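Local atomic coordinates of kappa-carrageenase (Pseudoalteromonas carrageenovora, PDB entry 1DYP), a protein that hydrolyses internal beta-1,4 linkages between D-galactose 4-sulfate and 3,6-anhydro-D-galactose in kappa-carrageenans, its family 16 glycoside hydrolase catalytic domain having a tunnel-shaped active site. Residues N37-S42 with H64-F68; L55-T59 with Y84-A89. The protein carries 1 engineered substitution. All coordinates share one frame; numbering follows the deposited sequence.

In the fold
From the N terminus the chain first runs through N37-S42, a loop that passes into strand 41-43. After strand 48-51 it enters strand 54-70, whose start, L55-T59, belongs to contact 2 and whose later part, H64-F68, comes alongside N37-S42, closing contact 1. Strand 75-95 then returns, and its residues Y84-A89 meet L55-T59 to close contact 2. The two loops therefore cross rather than nest, and both use strand 54-70. S42 O lies 2.9 Å from S86 N, a probable hydrogen bond, in the parallel pairing of strands 41-43 and 75-95. Contact 1 ties a segment near the active site to the end of the hairpin near its turn; contact 2 packs its buried base.

Contact 1 (N37-S42 with H64-F68); sequences NYGVWS and HQRTF
S42 OG is gripped by two side chains of strand 64-68: it shares a 2.7 Å hydrogen bond with H64 NE2, at the ring edge, and takes a weak one from R66 NE. R66, extended from CG to NE (chi2 161°, chi3 169°), carries its guanidinium across to the carbonyls of G39 and W41. R66 NH2 gives W41 O a nearly straight bond of 3.0 Å, with the oxygen in the guanidinium plane, and G39 O a weaker bond. R66 NH1 reaches T67 O, fixing the group's rotation. N37 CB lies over one guanidinium face, 3.6 Å from R66 NE, while N37 OD1 is bound to W43 N. These bonds join N37-S42, a loop leading into strand 41-43, to the hairpin 54-70/75-95 of the family 16 fold. A leucine in place of R66 would probably leave S42 OG and the carbonyls of W41 and G39 without this donor and the segment freer to shift. The side chain of W41 lies about 4 Å, at the nearest atoms, from that of R234, a residue important for substrate recognition. G39 O sits in plane at the edge of the F68 ring, 3.5 Å from F68 CE1, which also touches V40 CG1.

Contact 2 (L55-T59 with Y84-A89); sequences LKLTT and YTSGVA
T59 and S86 meet through their hydroxyls where strands 55-59 and 84-86 run antiparallel, the N-to-C directions of these short segments 172° apart. Out from the T59 backbone, CB comes within 3.8 Å of S86 OG. With T59 OG1 anti to the carbonyl carbon (chi1 -63°), the hydroxyl is placed to donate a 2.8 Å hydrogen bond to S86 OG. The methyl branch, T59 CG2, turns the other way, packing 3.6 Å from T85 O and beside CB of Y84. Q231 completes the polar cluster, its NE2 bonded to T59 OG1 and its O to S86 OG, so both buried hydroxyls have second partners. The backbones come close without conventional hydrogen bonds: S86 CA directs a CA-H...O contact at T58 O (3.2 Å), and T59 CA another at T85 O (3.3 Å). Farther along, L57 CD2 rests 3.8 Å from V88 N, against the backbone of G87, where a side chain would crowd L57 CA. L55 CD2 closes the row on A89 CB at 3.9 Å. Strand 55-59 makes backbone bonds to N47 and T49, just before and within strand 48-51, and to strand 258-270, with L57 packed on M260 and L229. Within the beta-jelly-roll sandwich of family 16 enzymes, strand 75-95 also pairs with strand 225-233, V88 resting on its T228 and S230.

Contact 1 (N37-S42 with H64-F68)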
ATOM      1  N   ASN A  37      -4.874  -1.976  13.112  1.00 12.86           N
ATOM      2  CA  ASN A  37      -5.300  -3.126  12.325  1.00 13.07           C
ATOM      3  C   ASN A  37      -6.531  -2.879  11.474  1.00 13.13           C
ATOM      4  O   ASN A  37      -7.366  -2.030  11.778  1.00 13.54           O
ATOM      5  CB  ASN A  37      -5.564  -4.328  13.232  1.00 13.05           C
ATOM      6  CG  ASN A  37      -4.297  -4.881  13.846  1.00 13.20           C
ATOM      7  OD1 ASN A  37      -3.310  -5.115  13.149  1.00 13.32           O
ATOM      8  ND2 ASN A  37      -4.318  -5.102  15.155  1.00 13.09           N
ATOM      9  N   TYR A  38      -6.623  -3.643  10.394  1.00 13.05           N
ATOM     10  CA  TYR A  38      -7.743  -3.574   9.473  1.00 12.82           C
ATOM     11  C   TYR A  38      -7.694  -4.829   8.615  1.00 12.45           C
ATOM     12  O   TYR A  38      -6.809  -5.667   8.796  1.00 12.39           O
ATOM     13  CB  TYR A  38      -7.667  -2.300   8.626  1.00 13.28           C
ATOM     14  CG  TYR A  38      -6.320  -2.021   8.003  1.00 13.95           C
ATOM     15  CD1 TYR A  38      -5.941  -2.624   6.805  1.00 14.25           C
ATOM     16  CD2 TYR A  38      -5.425  -1.139   8.610  1.00 14.14           C
ATOM     17  CE1 TYR A  38      -4.702  -2.349   6.224  1.00 14.49           C
ATOM     18  CE2 TYR A  38      -4.185  -0.862   8.040  1.00 14.44           C
ATOM     19  CZ  TYR A  38      -3.832  -1.467   6.849  1.00 14.55           C
ATOM     20  OH  TYR A  38      -2.610  -1.186   6.284  1.00 15.07           O
ATOM     21  N   GLY A  39      -8.636  -4.974   7.693  1.00 11.70           N
ATOM     22  CA  GLY A  39      -8.649  -6.172   6.875  1.00 11.09           C
ATOM     23  C   GLY A  39      -8.975  -7.366   7.754  1.00 10.57           C
ATOM     24  O   GLY A  39      -9.641  -7.220   8.782  1.00 10.51           O
ATOM     25  N   VAL A  40      -8.504  -8.547   7.370  1.00  9.98           N
ATOM     26  CA  VAL A  40      -8.775  -9.748   8.147  1.00  9.49           C
ATOM     27  C   VAL A  40      -7.500 -10.411   8.645  1.00  9.12           C
ATOM     28  O   VAL A  40      -7.371 -11.633   8.659  1.00  9.14           O
ATOM     29  CB  VAL A  40      -9.599 -10.759   7.334  1.00  9.53           C
ATOM     30  CG1 VAL A  40     -10.970 -10.173   7.051  1.00  9.97           C
ATOM     31  CG2 VAL A  40      -8.884 -11.099   6.032  1.00  9.85           C
ATOM     32  N   TRP A  41      -6.550  -9.580   9.044  1.00  8.71           N
ATOM     33  CA  TRP A  41      -5.286 -10.058   9.582  1.00  8.38           C
ATOM     34  C   TRP A  41      -4.868  -9.014  10.593  1.00  8.26           C
ATOM     35  O   TRP A  41      -5.521  -7.985  10.728  1.00  8.22           O
ATOM     36  CB  TRP A  41      -4.235 -10.171   8.474  1.00  8.41           C
ATOM     37  CG  TRP A  41      -4.014  -8.888   7.737  1.00  8.18           C
ATOM     38  CD1 TRP A  41      -3.168  -7.874   8.085  1.00  8.37           C
ATOM     39  CD2 TRP A  41      -4.705  -8.451   6.564  1.00  8.20           C
ATOM     40  NE1 TRP A  41      -3.294  -6.829   7.200  1.00  8.37           N
ATOM     41  CE2 TRP A  41      -4.232  -7.157   6.256  1.00  8.20           C
ATOM     42  CE3 TRP A  41      -5.683  -9.028   5.741  1.00  8.08           C
ATOM     43  CZ2 TRP A  41      -4.705  -6.426   5.158  1.00  8.41           C
ATOM     44  CZ3 TRP A  41      -6.154  -8.301   4.647  1.00  8.26           C
ATOM     45  CH2 TRP A  41      -5.661  -7.014   4.367  1.00  8.09           C
ATOM     46  N   SER A  42      -3.796  -9.284  11.321  1.00  8.17           N
ATOM     47  CA  SER A  42      -3.308  -8.323  12.287  1.00  8.09           C
ATOM     48  C   SER A  42      -1.831  -8.124  12.026  1.00  8.09           C
ATOM     49  O   SER A  42      -1.131  -9.052  11.624  1.00  7.91           O
ATOM     50  CB  SER A  42      -3.524  -8.825  13.716  1.00  8.02           C
ATOM     51  OG  SER A  42      -4.906  -8.959  13.999  1.00  8.07           O
ATOM     52  N   HIS A  64      -5.586 -16.153  15.819  1.00  8.89           N
ATOM     53  CA  HIS A  64      -5.636 -15.194  16.907  1.00  9.06           C
ATOM     54  C   HIS A  64      -6.997 -14.532  16.860  1.00  9.37           C
ATOM     55  O   HIS A  64      -7.818 -14.837  15.994  1.00  9.54           O
ATOM     56  CB  HIS A  64      -4.533 -14.137  16.750  1.00  8.79           C
ATOM     57  CG  HIS A  64      -4.700 -13.248  15.553  1.00  8.54           C
ATOM     58  ND1 HIS A  64      -4.499 -13.686  14.262  1.00  8.54           N
ATOM     59  CD2 HIS A  64      -5.033 -11.939  15.458  1.00  8.37           C
ATOM     60  CE1 HIS A  64      -4.699 -12.685  13.423  1.00  8.37           C
ATOM     61  NE2 HIS A  64      -5.025 -11.612  14.123  1.00  8.36           N
ATOM     62  N   GLN A  65      -7.243 -13.637  17.804  1.00  9.79           N
ATOM     63  CA  GLN A  65      -8.504 -12.922  17.833  1.00 10.05           C
ATOM     64  C   GLN A  65      -8.239 -11.470  18.148  1.00  9.99           C
ATOM     65  O   GLN A  65      -7.202 -11.122  18.716  1.00  9.88           O
ATOM     66  CB  GLN A  65      -9.451 -13.509  18.889  1.00 10.57           C
ATOM     67  CG  GLN A  65      -8.892 -13.534  20.306  1.00 11.66           C
ATOM     68  CD  GLN A  65      -8.756 -12.158  20.938  1.00 12.26           C
ATOM     69  OE1 GLN A  65      -7.873 -11.935  21.774  1.00 13.09           O
ATOM     70  NE2 GLN A  65      -9.635 -11.234  20.562  1.00 12.46           N
ATOM     71  N   ARG A  66      -9.175 -10.623  17.746  1.00 10.05           N
ATOM     72  CA  ARG A  66      -9.096  -9.199  18.016  1.00  9.97           C
ATOM     73  C   ARG A  66     -10.454  -8.606  17.720  1.00 10.10           C
ATOM     74  O   ARG A  66     -11.290  -9.247  17.079  1.00 10.11           O
ATOM     75  CB  ARG A  66      -8.031  -8.512  17.148  1.00 10.01           C
ATOM     76  CG  ARG A  66      -8.310  -8.469  15.645  1.00 10.00           C
ATOM     77  CD  ARG A  66      -7.441  -7.384  15.009  1.00  9.87           C
ATOM     78  NE  ARG A  66      -7.409  -7.402  13.546  1.00  9.54           N
ATOM     79  CZ  ARG A  66      -8.383  -6.966  12.752  1.00  9.64           C
ATOM     80  NH1 ARG A  66      -9.502  -6.467  13.264  1.00  9.91           N
ATOM     81  NH2 ARG A  66      -8.223  -7.002  11.434  1.00  9.45           N
ATOM     82  N   THR A  67     -10.695  -7.396  18.210  1.00 10.32           N
ATOM     83  CA  THR A  67     -11.965  -6.755  17.927  1.00 10.65           C
ATOM     84  C   THR A  67     -11.968  -6.551  16.418  1.00 10.47           C
ATOM     85  O   THR A  67     -10.960  -6.157  15.828  1.00 10.19           O
ATOM     86  CB  THR A  67     -12.100  -5.413  18.663  1.00 11.13           C
ATOM     87  OG1 THR A  67     -12.312  -5.663  20.057  1.00 12.76           O
ATOM     88  CG2 THR A  67     -13.278  -4.630  18.129  1.00 11.46           C
ATOM     89  N   PHE A  68     -13.106  -6.839  15.800  1.00 10.31           N
ATOM     90  CA  PHE A  68     -13.244  -6.746  14.355  1.00 10.34           C
ATOM     91  C   PHE A  68     -14.465  -5.923  13.974  1.00 10.47           C
ATOM     92  O   PHE A  68     -15.545  -6.114  14.531  1.00 10.74           O
ATOM     93  CB  PHE A  68     -13.375  -8.166  13.805  1.00 10.06           C
ATOM     94  CG  PHE A  68     -13.620  -8.246  12.327  1.00  9.86           C
ATOM     95  CD1 PHE A  68     -12.576  -8.079  11.425  1.00  9.80           C
ATOM     96  CD2 PHE A  68     -14.890  -8.541  11.839  1.00  9.95           C
ATOM     97  CE1 PHE A  68     -12.788  -8.212  10.054  1.00  9.81           C
ATOM     98  CE2 PHE A  68     -15.114  -8.675  10.466  1.00  9.88           C
ATOM     99  CZ  PHE A  68     -14.055  -8.511   9.575  1.00  9.67           C
TER

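Contact 2 (L55-T59 with Y84-A89)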
ATOM      1  N   LEU A  55      14.230  -5.346   3.765  1.00  9.69           N
ATOM      2  CA  LEU A  55      13.151  -5.401   4.733  1.00  9.24           C
ATOM      3  C   LEU A  55      12.276  -6.545   4.243  1.00  9.14           C
ATOM      4  O   LEU A  55      11.936  -6.608   3.062  1.00  8.76           O
ATOM      5  CB  LEU A  55      12.333  -4.112   4.720  1.00  9.24           C
ATOM      6  CG  LEU A  55      10.983  -4.187   5.446  1.00  9.14           C
ATOM      7  CD1 LEU A  55      11.216  -4.278   6.949  1.00  9.24           C
ATOM      8  CD2 LEU A  55      10.139  -2.967   5.106  1.00  9.17           C
ATOM      9  N   LYS A  56      11.934  -7.455   5.143  1.00  9.07           N
ATOM     10  CA  LYS A  56      11.085  -8.580   4.793  1.00  9.36           C
ATOM     11  C   LYS A  56       9.791  -8.449   5.581  1.00  8.98           C
ATOM     12  O   LYS A  56       9.818  -8.354   6.805  1.00  8.93           O
ATOM     13  CB  LYS A  56      11.777  -9.903   5.146  1.00 10.05           C
ATOM     14  CG  LYS A  56      10.919 -11.135   4.896  1.00 11.06           C
ATOM     15  CD  LYS A  56      11.637 -12.436   5.252  1.00 11.83           C
ATOM     16  CE  LYS A  56      12.696 -12.803   4.228  1.00 12.04           C
ATOM     17  NZ  LYS A  56      13.299 -14.137   4.511  0.50 12.33           N
ATOM     18  N   LEU A  57       8.668  -8.410   4.872  1.00  8.59           N
ATOM     19  CA  LEU A  57       7.359  -8.317   5.511  1.00  8.38           C
ATOM     20  C   LEU A  57       6.712  -9.668   5.255  1.00  8.16           C
ATOM     21  O   LEU A  57       6.420 -10.036   4.114  1.00  8.37           O
ATOM     22  CB  LEU A  57       6.548  -7.171   4.904  1.00  8.08           C
ATOM     23  CG  LEU A  57       7.221  -5.806   5.097  1.00  7.87           C
ATOM     24  CD1 LEU A  57       6.376  -4.706   4.470  1.00  8.12           C
ATOM     25  CD2 LEU A  57       7.419  -5.539   6.582  1.00  7.83           C
ATOM     26  N   THR A  58       6.500 -10.404   6.337  1.00  7.95           N
ATOM     27  CA  THR A  58       5.976 -11.754   6.261  1.00  7.78           C
ATOM     28  C   THR A  58       4.531 -11.956   6.680  1.00  7.47           C
ATOM     29  O   THR A  58       4.075 -11.387   7.670  1.00  7.44           O
ATOM     30  CB  THR A  58       6.846 -12.688   7.133  1.00  7.98           C
ATOM     31  OG1 THR A  58       8.212 -12.592   6.711  1.00  8.39           O
ATOM     32  CG2 THR A  58       6.375 -14.132   7.030  1.00  8.27           C
ATOM     33  N   THR A  59       3.814 -12.765   5.905  1.00  7.49           N
ATOM     34  CA  THR A  59       2.442 -13.116   6.237  1.00  7.54           C
ATOM     35  C   THR A  59       2.544 -14.552   6.731  1.00  7.75           C
ATOM     36  O   THR A  59       3.109 -15.412   6.050  1.00  7.88           O
ATOM     37  CB  THR A  59       1.507 -13.077   5.017  1.00  7.43           C
ATOM     38  OG1 THR A  59       1.441 -11.741   4.508  1.00  7.35           O
ATOM     39  CG2 THR A  59       0.102 -13.523   5.414  1.00  7.39           C
ATOM     40  N   TYR A  84      -4.503 -15.147   9.975  1.00  7.46           N
ATOM     41  CA  TYR A  84      -3.192 -14.751   9.485  1.00  6.97           C
ATOM     42  C   TYR A  84      -2.722 -13.436  10.084  1.00  6.83           C
ATOM     43  O   TYR A  84      -3.529 -12.568  10.415  1.00  6.74           O
ATOM     44  CB  TYR A  84      -3.205 -14.596   7.955  1.00  6.87           C
ATOM     45  CG  TYR A  84      -3.612 -15.833   7.205  1.00  6.47           C
ATOM     46  CD1 TYR A  84      -4.958 -16.155   7.029  1.00  6.73           C
ATOM     47  CD2 TYR A  84      -2.651 -16.705   6.696  1.00  6.59           C
ATOM     48  CE1 TYR A  84      -5.337 -17.319   6.364  1.00  6.26           C
ATOM     49  CE2 TYR A  84      -3.018 -17.872   6.035  1.00  6.22           C
ATOM     50  CZ  TYR A  84      -4.362 -18.173   5.873  1.00  6.47           C
ATOM     51  OH  TYR A  84      -4.730 -19.335   5.230  1.00  6.23           O
ATOM     52  N   THR A  85      -1.409 -13.301  10.234  1.00  6.56           N
ATOM     53  CA  THR A  85      -0.821 -12.062  10.728  1.00  6.69           C
ATOM     54  C   THR A  85       0.130 -11.642   9.619  1.00  6.58           C
ATOM     55  O   THR A  85       0.557 -12.474   8.818  1.00  6.75           O
ATOM     56  CB  THR A  85      -0.033 -12.245  12.046  1.00  6.72           C
ATOM     57  OG1 THR A  85       0.984 -13.240  11.878  1.00  6.72           O
ATOM     58  CG2 THR A  85      -0.978 -12.641  13.175  1.00  6.94           C
ATOM     59  N   SER A  86       0.446 -10.359   9.540  1.00  6.63           N
ATOM     60  CA  SER A  86       1.345  -9.925   8.485  1.00  6.49           C
ATOM     61  C   SER A  86       2.266  -8.806   8.932  1.00  6.60           C
ATOM     62  O   SER A  86       2.265  -8.417  10.102  1.00  6.66           O
ATOM     63  CB  SER A  86       0.550  -9.495   7.255  1.00  6.64           C
ATOM     64  OG  SER A  86       1.390  -9.463   6.115  1.00  5.91           O
ATOM     65  N   GLY A  87       3.046  -8.293   7.987  1.00  6.43           N
ATOM     66  CA  GLY A  87       3.997  -7.241   8.291  1.00  6.42           C
ATOM     67  C   GLY A  87       3.724  -5.922   7.603  1.00  6.36           C
ATOM     68  O   GLY A  87       3.189  -5.870   6.493  1.00  6.26           O
ATOM     69  N   VAL A  88       4.112  -4.847   8.277  1.00  6.22           N
ATOM     70  CA  VAL A  88       3.921  -3.500   7.766  1.00  6.54           C
ATOM     71  C   VAL A  88       5.022  -2.572   8.262  1.00  6.68           C
ATOM     72  O   VAL A  88       5.606  -2.785   9.329  1.00  6.84           O
ATOM     73  CB  VAL A  88       2.555  -2.921   8.225  1.00  6.49           C
ATOM     74  CG1 VAL A  88       2.485  -2.907   9.749  1.00  6.68           C
ATOM     75  CG2 VAL A  88       2.361  -1.510   7.671  1.00  6.93           C
ATOM     76  N   ALA A  89       5.315  -1.562   7.452  1.00  6.67           N
ATOM     77  CA  ALA A  89       6.292  -0.532   7.785  1.00  6.80           C
ATOM     78  C   ALA A  89       5.607   0.747   7.316  1.00  6.84           C
ATOM     79  O   ALA A  89       5.478   0.988   6.116  1.00  6.83           O
ATOM     80  CB  ALA A  89       7.598  -0.751   7.029  1.00  6.85           C
TER